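Local coordinates for CIR protein (Plasmodium chabaudi chabaudi, PDB 6ZYV), which is of unknown function but belongs to the PIR variant antigen family of malaria parasites, with an ectodomain probably displayed on infected red blood cells, at residues Asn169-Asn174 with Asp220-Lys225; Leu93-Ile98 with Lys111-Asn116; Asp190-Phe195 with Gln210-Leu215. The protein carries 5 engineered substitutions. All coordinates share one frame; numbering follows the deposited sequence.

Contact 1 of 3, residues Asn169-Asn174 with Asp220-Lys225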
loop_
_atom_site.group_PDB
_atom_site.type_symbol
_atom_site.label_atom_id
_atom_site.label_comp_id
_atom_site.label_asym_id
_atom_site.label_seq_id
_atom_site.Cartn_x
_atom_site.Cartn_y
_atom_site.Cartn_z
ATOM N N ASN A 169 -2.132 8.817 -10.629
ATOM C CA ASN A 169 -1.170 9.922 -10.730
ATOM C C ASN A 169 -1.432 10.706 -12.010
ATOM O O ASN A 169 -1.353 11.926 -11.995
ATOM C CB ASN A 169 0.280 9.399 -10.725
ATOM C CG ASN A 169 1.338 10.481 -10.903
ATOM O OD1 ASN A 169 2.199 10.410 -11.805
ATOM N ND2 ASN A 169 1.285 11.528 -10.064
ATOM N N GLU A 170 -1.737 10.016 -13.114
ATOM C CA GLU A 170 -2.052 10.671 -14.372
ATOM C C GLU A 170 -3.319 11.505 -14.245
ATOM O O GLU A 170 -3.347 12.654 -14.675
ATOM C CB GLU A 170 -2.188 9.642 -15.502
ATOM C CG GLU A 170 -0.868 9.099 -16.000
ATOM C CD GLU A 170 0.087 10.197 -16.420
ATOM O OE1 GLU A 170 -0.278 10.981 -17.328
ATOM O OE2 GLU A 170 1.173 10.302 -15.803
ATOM N N LEU A 171 -4.347 10.949 -13.617
ATOM C CA LEU A 171 -5.597 11.660 -13.387
ATOM C C LEU A 171 -5.365 12.896 -12.499
ATOM O O LEU A 171 -5.982 13.929 -12.707
ATOM C CB LEU A 171 -6.578 10.700 -12.710
ATOM C CG LEU A 171 -7.897 11.275 -12.283
ATOM C CD1 LEU A 171 -8.791 11.489 -13.477
ATOM C CD2 LEU A 171 -8.557 10.384 -11.268
ATOM N N ASP A 172 -4.465 12.780 -11.526
ATOM C CA ASP A 172 -4.119 13.833 -10.585
ATOM C C ASP A 172 -3.449 15.017 -11.277
ATOM O O ASP A 172 -3.657 16.155 -10.859
ATOM C CB ASP A 172 -3.198 13.263 -9.493
ATOM C CG ASP A 172 -3.049 14.134 -8.262
ATOM O OD1 ASP A 172 -3.840 15.098 -8.115
ATOM O OD2 ASP A 172 -2.144 13.848 -7.434
ATOM N N LYS A 173 -2.669 14.766 -12.338
ATOM C CA LYS A 173 -1.994 15.844 -13.051
ATOM C C LYS A 173 -2.807 16.374 -14.241
ATOM O O LYS A 173 -2.855 17.586 -14.449
ATOM C CB LYS A 173 -0.563 15.445 -13.451
ATOM C CG LYS A 173 -0.442 14.508 -14.643
ATOM C CD LYS A 173 0.977 13.959 -14.768
ATOM C CE LYS A 173 1.377 13.748 -16.207
ATOM N NZ LYS A 173 2.669 13.024 -16.313
ATOM N N ASN A 174 -3.472 15.495 -15.001
ATOM C CA ASN A 174 -4.282 15.926 -16.147
ATOM C C ASN A 174 -5.630 16.540 -15.726
ATOM O O ASN A 174 -6.199 17.339 -16.483
ATOM C CB ASN A 174 -4.485 14.779 -17.141
ATOM C CG ASN A 174 -3.247 14.456 -17.947
ATOM O OD1 ASN A 174 -2.384 13.674 -17.524
ATOM N ND2 ASN A 174 -3.134 15.050 -19.130
ATOM N N ASP A 220 -12.617 0.496 -10.081
ATOM C CA ASP A 220 -13.978 1.015 -10.188
ATOM C C ASP A 220 -14.006 2.515 -9.890
ATOM O O ASP A 220 -14.624 3.278 -10.637
ATOM C CB ASP A 220 -14.933 0.283 -9.223
ATOM C CG ASP A 220 -15.427 -1.080 -9.684
ATOM O OD1 ASP A 220 -15.210 -1.428 -10.884
ATOM O OD2 ASP A 220 -16.013 -1.817 -8.842
ATOM N N ASN A 221 -13.282 2.946 -8.846
ATOM C CA ASN A 221 -13.251 4.361 -8.512
ATOM C C ASN A 221 -12.522 5.144 -9.602
ATOM O O ASN A 221 -12.970 6.225 -9.976
ATOM C CB ASN A 221 -12.651 4.619 -7.132
ATOM C CG ASN A 221 -12.553 6.113 -6.844
ATOM O OD1 ASN A 221 -13.554 6.759 -6.474
ATOM N ND2 ASN A 221 -11.372 6.713 -7.088
ATOM N N LEU A 222 -11.407 4.604 -10.110
ATOM C CA LEU A 222 -10.630 5.288 -11.138
ATOM C C LEU A 222 -11.480 5.610 -12.414
ATOM O O LEU A 222 -11.503 6.762 -12.870
ATOM C CB LEU A 222 -9.375 4.458 -11.471
ATOM C CG LEU A 222 -8.286 5.042 -12.395
ATOM C CD1 LEU A 222 -8.582 4.756 -13.874
ATOM C CD2 LEU A 222 -7.988 6.516 -12.113
ATOM N N ILE A 223 -12.198 4.612 -12.938
ATOM C CA ILE A 223 -12.969 4.809 -14.150
ATOM C C ILE A 223 -14.189 5.715 -13.911
ATOM O O ILE A 223 -14.554 6.476 -14.809
ATOM C CB ILE A 223 -13.300 3.473 -14.862
ATOM C CG1 ILE A 223 -14.290 2.598 -14.066
ATOM C CG2 ILE A 223 -11.996 2.729 -15.176
ATOM C CD1 ILE A 223 -14.572 1.159 -14.711
ATOM N N LYS A 224 -14.761 5.703 -12.697
ATOM C CA LYS A 224 -15.835 6.616 -12.345
ATOM C C LYS A 224 -15.287 8.066 -12.367
ATOM O O LYS A 224 -15.988 8.962 -12.807
ATOM C CB LYS A 224 -16.382 6.308 -10.938
ATOM C CG LYS A 224 -17.321 5.110 -10.877
ATOM C CD LYS A 224 -17.684 4.782 -9.427
ATOM C CE LYS A 224 -18.679 3.654 -9.302
ATOM N NZ LYS A 224 -19.150 3.491 -7.892
ATOM N N LYS A 225 -14.038 8.288 -11.885
ATOM C CA LYS A 225 -13.417 9.613 -11.858
ATOM C C LYS A 225 -13.046 10.079 -13.267
ATOM O O LYS A 225 -13.263 11.238 -13.587
ATOM C CB LYS A 225 -12.200 9.680 -10.902
ATOM C CG LYS A 225 -12.553 9.526 -9.419
ATOM C CD LYS A 225 -13.482 10.643 -8.904
ATOM C CE LYS A 225 -13.981 10.408 -7.486
ATOM N NZ LYS A 225 -14.635 11.626 -6.906
#
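L171 lays one branch of its fork, CD2, over the start of the K225 side chain and the tip of L222. The setting is a helix-helix contact in the all-helical PIR ectodomain: the end of helix 154-174 comes beside helix 213-226, the two short segments heading broadly the same way. The contact is entirely apolar, with no hydrogen bond across it. L171 CD2 sits 3.7 Å from K225 CB, where the two side chains cross almost at right angles, and 4.0 Å from L222 CD2, where the two leucines slide past each other in opposite directions.

K225 plays a double part. Its CB serves as a hydrocarbon surface for the leucine, while a bend at chi2 (-62°) carries the ammonium end away from the interface, and the side chain also touches D6 near the N-terminus. L222 is buried, whereas L171 and K225 remain partly exposed, so the apolar patch deepens toward the leucine of helix 213-226. Y178, in the loop that follows helix 154-174, also packs on L171.

Polar groups are settled around this patch and not within it. D172 forms a salt bridge with K13, and N221 ND2 is shared between D6 OD1 and the hydroxyl of Y168. On the exposed flank of helix 154-174, K173 NZ lies 3.1 Å from E170 OE2 in a salt bridge that uses the syn lone pair of that carboxylate oxygen.

Contact 2 of 3, residues Leu93-Ile98 with Lys111-Asn116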
loop_
_atom_site.group_PDB
_atom_site.type_symbol
_atom_site.label_atom_id
_atom_site.label_comp_id
_atom_site.label_asym_id
_atom_site.label_seq_id
_atom_site.Cartn_x
_atom_site.Cartn_y
_atom_site.Cartn_z
ATOM N N LEU A 93 0.575 -4.231 2.735
ATOM C CA LEU A 93 0.887 -4.651 1.371
ATOM C C LEU A 93 2.200 -3.976 0.961
ATOM O O LEU A 93 3.076 -4.635 0.412
ATOM C CB LEU A 93 -0.250 -4.253 0.398
ATOM C CG LEU A 93 0.003 -4.562 -1.078
ATOM C CD1 LEU A 93 0.185 -6.088 -1.289
ATOM C CD2 LEU A 93 -1.135 -3.977 -1.974
ATOM N N TRP A 94 2.360 -2.668 1.271
ATOM C CA TRP A 94 3.588 -1.938 0.970
ATOM C C TRP A 94 4.744 -2.547 1.761
ATOM O O TRP A 94 5.827 -2.750 1.209
ATOM C CB TRP A 94 3.435 -0.440 1.308
ATOM C CG TRP A 94 4.719 0.338 1.191
ATOM C CD1 TRP A 94 5.299 0.801 0.040
ATOM C CD2 TRP A 94 5.623 0.679 2.268
ATOM N NE1 TRP A 94 6.470 1.458 0.345
ATOM C CE2 TRP A 94 6.686 1.402 1.708
ATOM C CE3 TRP A 94 5.601 0.500 3.666
ATOM C CZ2 TRP A 94 7.736 1.924 2.500
ATOM C CZ3 TRP A 94 6.650 0.985 4.434
ATOM C CH2 TRP A 94 7.706 1.684 3.851
ATOM N N LEU A 95 4.514 -2.858 3.048
ATOM C CA LEU A 95 5.517 -3.447 3.908
ATOM C C LEU A 95 5.987 -4.799 3.358
ATOM O O LEU A 95 7.189 -5.066 3.357
ATOM C CB LEU A 95 4.987 -3.553 5.345
ATOM C CG LEU A 95 5.998 -4.047 6.388
ATOM C CD1 LEU A 95 7.247 -3.175 6.417
ATOM C CD2 LEU A 95 5.341 -4.150 7.774
ATOM N N SER A 96 5.055 -5.621 2.830
ATOM C CA SER A 96 5.377 -6.918 2.220
ATOM C C SER A 96 6.258 -6.727 1.005
ATOM O O SER A 96 7.213 -7.470 0.817
ATOM C CB SER A 96 4.107 -7.653 1.810
ATOM O OG SER A 96 3.301 -7.810 2.958
ATOM N N TYR A 97 5.948 -5.722 0.182
ATOM C CA TYR A 97 6.731 -5.377 -0.990
ATOM C C TYR A 97 8.170 -5.002 -0.561
ATOM O O TYR A 97 9.118 -5.499 -1.152
ATOM C CB TYR A 97 6.029 -4.264 -1.810
ATOM C CG TYR A 97 6.977 -3.354 -2.552
ATOM C CD1 TYR A 97 7.580 -3.763 -3.731
ATOM C CD2 TYR A 97 7.314 -2.102 -2.045
ATOM C CE1 TYR A 97 8.487 -2.949 -4.395
ATOM C CE2 TYR A 97 8.249 -1.295 -2.675
ATOM C CZ TYR A 97 8.825 -1.711 -3.862
ATOM O OH TYR A 97 9.741 -0.903 -4.513
ATOM N N ILE A 98 8.326 -4.134 0.452
ATOM C CA ILE A 98 9.638 -3.700 0.944
ATOM C C ILE A 98 10.454 -4.878 1.468
ATOM O O ILE A 98 11.615 -5.037 1.088
ATOM C CB ILE A 98 9.471 -2.608 2.046
ATOM C CG1 ILE A 98 8.869 -1.334 1.447
ATOM C CG2 ILE A 98 10.810 -2.327 2.800
ATOM C CD1 ILE A 98 9.721 -0.679 0.406
ATOM N N LYS A 111 5.799 -11.106 9.990
ATOM C CA LYS A 111 5.264 -11.148 11.356
ATOM C C LYS A 111 6.348 -10.781 12.381
ATOM O O LYS A 111 6.123 -9.940 13.244
ATOM C CB LYS A 111 4.642 -12.521 11.666
ATOM C CG LYS A 111 3.865 -12.563 12.994
ATOM C CD LYS A 111 2.849 -13.723 13.039
ATOM C CE LYS A 111 2.001 -13.654 14.301
ATOM N NZ LYS A 111 1.077 -14.815 14.438
ATOM N N ASN A 112 7.541 -11.348 12.207
ATOM C CA ASN A 112 8.697 -11.085 13.048
ATOM C C ASN A 112 9.145 -9.610 12.961
ATOM O O ASN A 112 9.377 -8.990 13.992
ATOM C CB ASN A 112 9.836 -12.043 12.682
ATOM C CG ASN A 112 11.080 -11.849 13.505
ATOM O OD1 ASN A 112 12.042 -11.199 13.065
ATOM N ND2 ASN A 112 11.072 -12.365 14.735
ATOM N N PHE A 113 9.246 -9.052 11.750
ATOM C CA PHE A 113 9.594 -7.649 11.543
ATOM C C PHE A 113 8.571 -6.722 12.227
ATOM O O PHE A 113 8.971 -5.739 12.826
ATOM C CB PHE A 113 9.697 -7.312 10.028
ATOM C CG PHE A 113 10.185 -5.907 9.753
ATOM C CD1 PHE A 113 9.299 -4.845 9.702
ATOM C CD2 PHE A 113 11.531 -5.649 9.564
ATOM C CE1 PHE A 113 9.756 -3.552 9.515
ATOM C CE2 PHE A 113 11.985 -4.359 9.357
ATOM C CZ PHE A 113 11.102 -3.315 9.362
ATOM N N TYR A 114 7.268 -7.008 12.121
ATOM C CA TYR A 114 6.240 -6.167 12.737
ATOM C C TYR A 114 6.406 -6.110 14.254
ATOM O O TYR A 114 6.415 -5.024 14.829
ATOM C CB TYR A 114 4.822 -6.669 12.394
ATOM C CG TYR A 114 3.781 -5.565 12.407
ATOM C CD1 TYR A 114 3.168 -5.169 13.588
ATOM C CD2 TYR A 114 3.411 -4.918 11.239
ATOM C CE1 TYR A 114 2.216 -4.161 13.602
ATOM C CE2 TYR A 114 2.452 -3.916 11.241
ATOM C CZ TYR A 114 1.875 -3.517 12.427
ATOM O OH TYR A 114 0.925 -2.515 12.398
ATOM N N THR A 115 6.537 -7.273 14.903
ATOM C CA THR A 115 6.683 -7.342 16.353
ATOM C C THR A 115 8.017 -6.750 16.828
ATOM O O THR A 115 8.045 -6.027 17.822
ATOM C CB THR A 115 6.559 -8.818 16.809
ATOM O OG1 THR A 115 5.261 -9.359 16.517
ATOM C CG2 THR A 115 6.924 -9.032 18.263
ATOM N N ASN A 116 9.115 -7.055 16.133
ATOM C CA ASN A 116 10.434 -6.604 16.566
ATOM C C ASN A 116 10.873 -5.223 16.092
ATOM O O ASN A 116 11.855 -4.721 16.630
ATOM C CB ASN A 116 11.506 -7.614 16.186
ATOM C CG ASN A 116 11.356 -8.939 16.883
ATOM O OD1 ASN A 116 11.487 -9.999 16.272
ATOM N ND2 ASN A 116 11.068 -8.912 18.179
#
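With chi1 at -175° and chi2 at 56°, L95 stretches its fork away from helix 81-101 and offers one methyl to each of two neighbouring aromatic residues, F113 and Y114. F113 has its ring swung to the side opposite its own backbone nitrogen (chi1 -174°), which brings CE1 to 4.0 Å from L95 CD1. The second branch, L95 CD2, meets Y114 CD2 at 4.0 Å. Both methyls approach their rings on a slant, and the leucine stands roughly at right angles to the tyrosine side chain. One short side chain thereby bridges two rings that are consecutive in sequence.

All three residues are buried, and no hydrogen bond crosses between the segments. Helix 55-71 closes the same patch: I59 touches both L95 and F113, and the ring of F63 meets that of Y114 with the planes nearly perpendicular. The polar end of Y114 is provided for beyond the patch by a hydrogen bond between its hydroxyl and that of Y124, while V140 and I144 of helix 134-149 pack on its side chain.

Segments 93-98 and 111-116 run obliquely to each other, and the arrangement is aliphatic-aromatic packing between successive helices in the hydrophobic core of an all-helical domain.

Contact 3 of 3, residues Asp190-Phe195 with Gln210-Leu215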
loop_
_atom_site.group_PDB
_atom_site.type_symbol
_atom_site.label_atom_id
_atom_site.label_comp_id
_atom_site.label_asym_id
_atom_site.label_seq_id
_atom_site.Cartn_x
_atom_site.Cartn_y
_atom_site.Cartn_z
ATOM N N ASP A 190 -5.799 -5.809 -19.347
ATOM C CA ASP A 190 -5.054 -6.855 -20.058
ATOM C C ASP A 190 -3.873 -7.338 -19.197
ATOM O O ASP A 190 -3.610 -8.525 -19.134
ATOM C CB ASP A 190 -4.530 -6.334 -21.407
ATOM C CG ASP A 190 -5.602 -6.129 -22.473
ATOM O OD1 ASP A 190 -6.756 -6.557 -22.253
ATOM O OD2 ASP A 190 -5.286 -5.541 -23.527
ATOM N N GLU A 191 -3.183 -6.414 -18.526
ATOM C CA GLU A 191 -2.057 -6.719 -17.648
ATOM C C GLU A 191 -2.533 -7.551 -16.440
ATOM O O GLU A 191 -1.867 -8.499 -16.036
ATOM C CB GLU A 191 -1.402 -5.415 -17.173
ATOM C CG GLU A 191 -0.134 -5.637 -16.370
ATOM C CD GLU A 191 0.435 -4.409 -15.673
ATOM O OE1 GLU A 191 -0.175 -3.320 -15.793
ATOM O OE2 GLU A 191 1.486 -4.534 -14.999
ATOM N N TYR A 192 -3.700 -7.209 -15.898
ATOM C CA TYR A 192 -4.282 -7.935 -14.788
ATOM C C TYR A 192 -4.764 -9.351 -15.237
ATOM O O TYR A 192 -4.528 -10.333 -14.524
ATOM C CB TYR A 192 -5.418 -7.120 -14.185
ATOM C CG TYR A 192 -6.114 -7.859 -13.072
ATOM C CD1 TYR A 192 -5.435 -8.209 -11.910
ATOM C CD2 TYR A 192 -7.439 -8.254 -13.198
ATOM C CE1 TYR A 192 -6.063 -8.913 -10.897
ATOM C CE2 TYR A 192 -8.086 -8.934 -12.178
ATOM C CZ TYR A 192 -7.393 -9.262 -11.026
ATOM O OH TYR A 192 -8.013 -10.009 -10.054
ATOM N N GLN A 193 -5.370 -9.463 -16.435
ATOM C CA GLN A 193 -5.800 -10.753 -16.975
ATOM C C GLN A 193 -4.582 -11.670 -17.157
ATOM O O GLN A 193 -4.646 -12.839 -16.808
ATOM C CB GLN A 193 -6.523 -10.572 -18.327
ATOM C CG GLN A 193 -7.023 -11.885 -18.951
ATOM C CD GLN A 193 -8.104 -12.527 -18.115
ATOM O OE1 GLN A 193 -9.266 -12.115 -18.142
ATOM N NE2 GLN A 193 -7.751 -13.553 -17.343
ATOM N N LYS A 194 -3.452 -11.114 -17.624
ATOM C CA LYS A 194 -2.206 -11.840 -17.787
ATOM C C LYS A 194 -1.664 -12.274 -16.419
ATOM O O LYS A 194 -1.145 -13.378 -16.303
ATOM C CB LYS A 194 -1.176 -11.010 -18.558
ATOM C CG LYS A 194 0.094 -11.783 -18.879
ATOM C CD LYS A 194 0.948 -11.101 -19.958
ATOM C CE LYS A 194 2.241 -11.843 -20.226
ATOM N NZ LYS A 194 3.223 -11.630 -19.135
ATOM N N PHE A 195 -1.807 -11.441 -15.388
ATOM C CA PHE A 195 -1.382 -11.786 -14.032
ATOM C C PHE A 195 -2.178 -13.028 -13.516
ATOM O O PHE A 195 -1.594 -13.922 -12.913
ATOM C CB PHE A 195 -1.539 -10.567 -13.099
ATOM C CG PHE A 195 -1.602 -10.887 -11.624
ATOM C CD1 PHE A 195 -0.447 -11.166 -10.907
ATOM C CD2 PHE A 195 -2.821 -10.954 -10.969
ATOM C CE1 PHE A 195 -0.517 -11.510 -9.573
ATOM C CE2 PHE A 195 -2.894 -11.306 -9.633
ATOM C CZ PHE A 195 -1.747 -11.576 -8.939
ATOM N N GLN A 210 -9.810 -11.634 -0.338
ATOM C CA GLN A 210 -9.567 -10.585 0.638
ATOM C C GLN A 210 -8.545 -9.557 0.184
ATOM O O GLN A 210 -8.506 -8.475 0.771
ATOM C CB GLN A 210 -9.187 -11.158 1.999
ATOM C CG GLN A 210 -10.323 -11.858 2.708
ATOM C CD GLN A 210 -10.178 -11.773 4.212
ATOM O OE1 GLN A 210 -10.017 -12.786 4.893
ATOM N NE2 GLN A 210 -10.224 -10.559 4.766
ATOM N N ILE A 211 -7.690 -9.869 -0.810
ATOM C CA ILE A 211 -6.755 -8.837 -1.331
ATOM C C ILE A 211 -7.313 -8.183 -2.614
ATOM O O ILE A 211 -7.049 -7.020 -2.867
ATOM C CB ILE A 211 -5.300 -9.327 -1.493
ATOM C CG1 ILE A 211 -5.200 -10.432 -2.557
ATOM C CG2 ILE A 211 -4.809 -9.824 -0.160
ATOM C CD1 ILE A 211 -3.778 -10.822 -2.916
ATOM N N LEU A 212 -8.124 -8.928 -3.388
ATOM C CA LEU A 212 -8.789 -8.433 -4.581
ATOM C C LEU A 212 -9.495 -7.045 -4.404
ATOM O O LEU A 212 -9.306 -6.214 -5.286
ATOM C CB LEU A 212 -9.761 -9.493 -5.113
ATOM C CG LEU A 212 -10.569 -9.144 -6.360
ATOM C CD1 LEU A 212 -9.666 -8.718 -7.507
ATOM C CD2 LEU A 212 -11.439 -10.332 -6.779
ATOM N N PRO A 213 -10.235 -6.727 -3.303
ATOM C CA PRO A 213 -10.863 -5.388 -3.192
ATOM C C PRO A 213 -9.948 -4.176 -3.395
ATOM O O PRO A 213 -10.432 -3.135 -3.805
ATOM C CB PRO A 213 -11.473 -5.392 -1.790
ATOM C CG PRO A 213 -11.788 -6.831 -1.561
ATOM C CD PRO A 213 -10.612 -7.572 -2.155
ATOM N N ILE A 214 -8.649 -4.299 -3.153
ATOM C CA ILE A 214 -7.689 -3.219 -3.402
ATOM C C ILE A 214 -7.749 -2.801 -4.905
ATOM O O ILE A 214 -7.832 -1.609 -5.233
ATOM C CB ILE A 214 -6.258 -3.725 -3.043
ATOM C CG1 ILE A 214 -6.081 -3.957 -1.529
ATOM C CG2 ILE A 214 -5.179 -2.813 -3.611
ATOM C CD1 ILE A 214 -4.883 -4.870 -1.184
ATOM N N LEU A 215 -7.748 -3.808 -5.802
ATOM C CA LEU A 215 -7.799 -3.551 -7.228
ATOM C C LEU A 215 -9.216 -3.349 -7.726
ATOM O O LEU A 215 -9.406 -2.481 -8.573
ATOM C CB LEU A 215 -7.155 -4.716 -8.000
ATOM C CG LEU A 215 -5.729 -5.077 -7.631
ATOM C CD1 LEU A 215 -5.247 -6.272 -8.463
ATOM C CD2 LEU A 215 -4.797 -3.887 -7.794
#
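Y192 reaches from helix 181-198 to meet two leucines, L215 along its ring and L212 at its hydroxyl end. The more deeply packed part is on the L215 side, where both residues are buried and one methyl meets two ring atoms. L215 CD1 lies 3.7 Å from Y192 CE1 and 4.0 Å from Y192 CD1, resting obliquely against the ring. A chi1 of -56° puts the CG of L215 opposite its carbonyl carbon and directs the fork at the tyrosine. F157 and I160 of helix 154-174 also pack on the L215 side chain.

Toward the end of the ring the chemistry changes. L212 CD1 comes to 3.3 Å from Y192 OH, the closest approach of the contact, and sets a methyl against an oxygen that finds its polar partner elsewhere, in a hydrogen bond with the hydroxyl of Y208. The phenol therefore serves both the apolar packing and a tyrosine pair just ahead of the second segment.

Y192 and L215 join the arms of an antiparallel helical hairpin, helix 181-198 and helix 213-226, with the short helix 206-211 in the connection and L212 at the junction just before the second arm. The disulfide C181-C226 ties the hairpin at its far end, whereas Y192 bridges the arms closer to the turn.

The looser side begins at L212, which is partly exposed beside the change from one helix to the next, even though its single approach to the phenol is so close. On helix 181-198, the partly exposed Q193 passes its amide NE2 to N197 OD1 and the carbonyl oxygen of T240, while P238 of the C-terminal loop packs on both Q193 and Y192.

Contacts 2 and 3 are buried, contact 1 only partly so, and its centre lies farthest from the centre of the chain, about 17 Å. Contacts 1 and 3 share helix 213-226, meeting helix 154-174 near one end and helix 181-198 near the other; their nearest atoms are about 5 Å apart. Contact 2 belongs to a different group of helices, on the opposite side of the chain's centre from contact 1, yet it touches contact 3 through L93 CD2 and I214 CD1 at 3.9 Å. The chemistry differs with depth here: contacts 2 and 3 set leucine methyls against aromatic rings, contact 3 also involving a hydroxyl, whereas contact 1 combines leucines with a lysine methylene among surface charges.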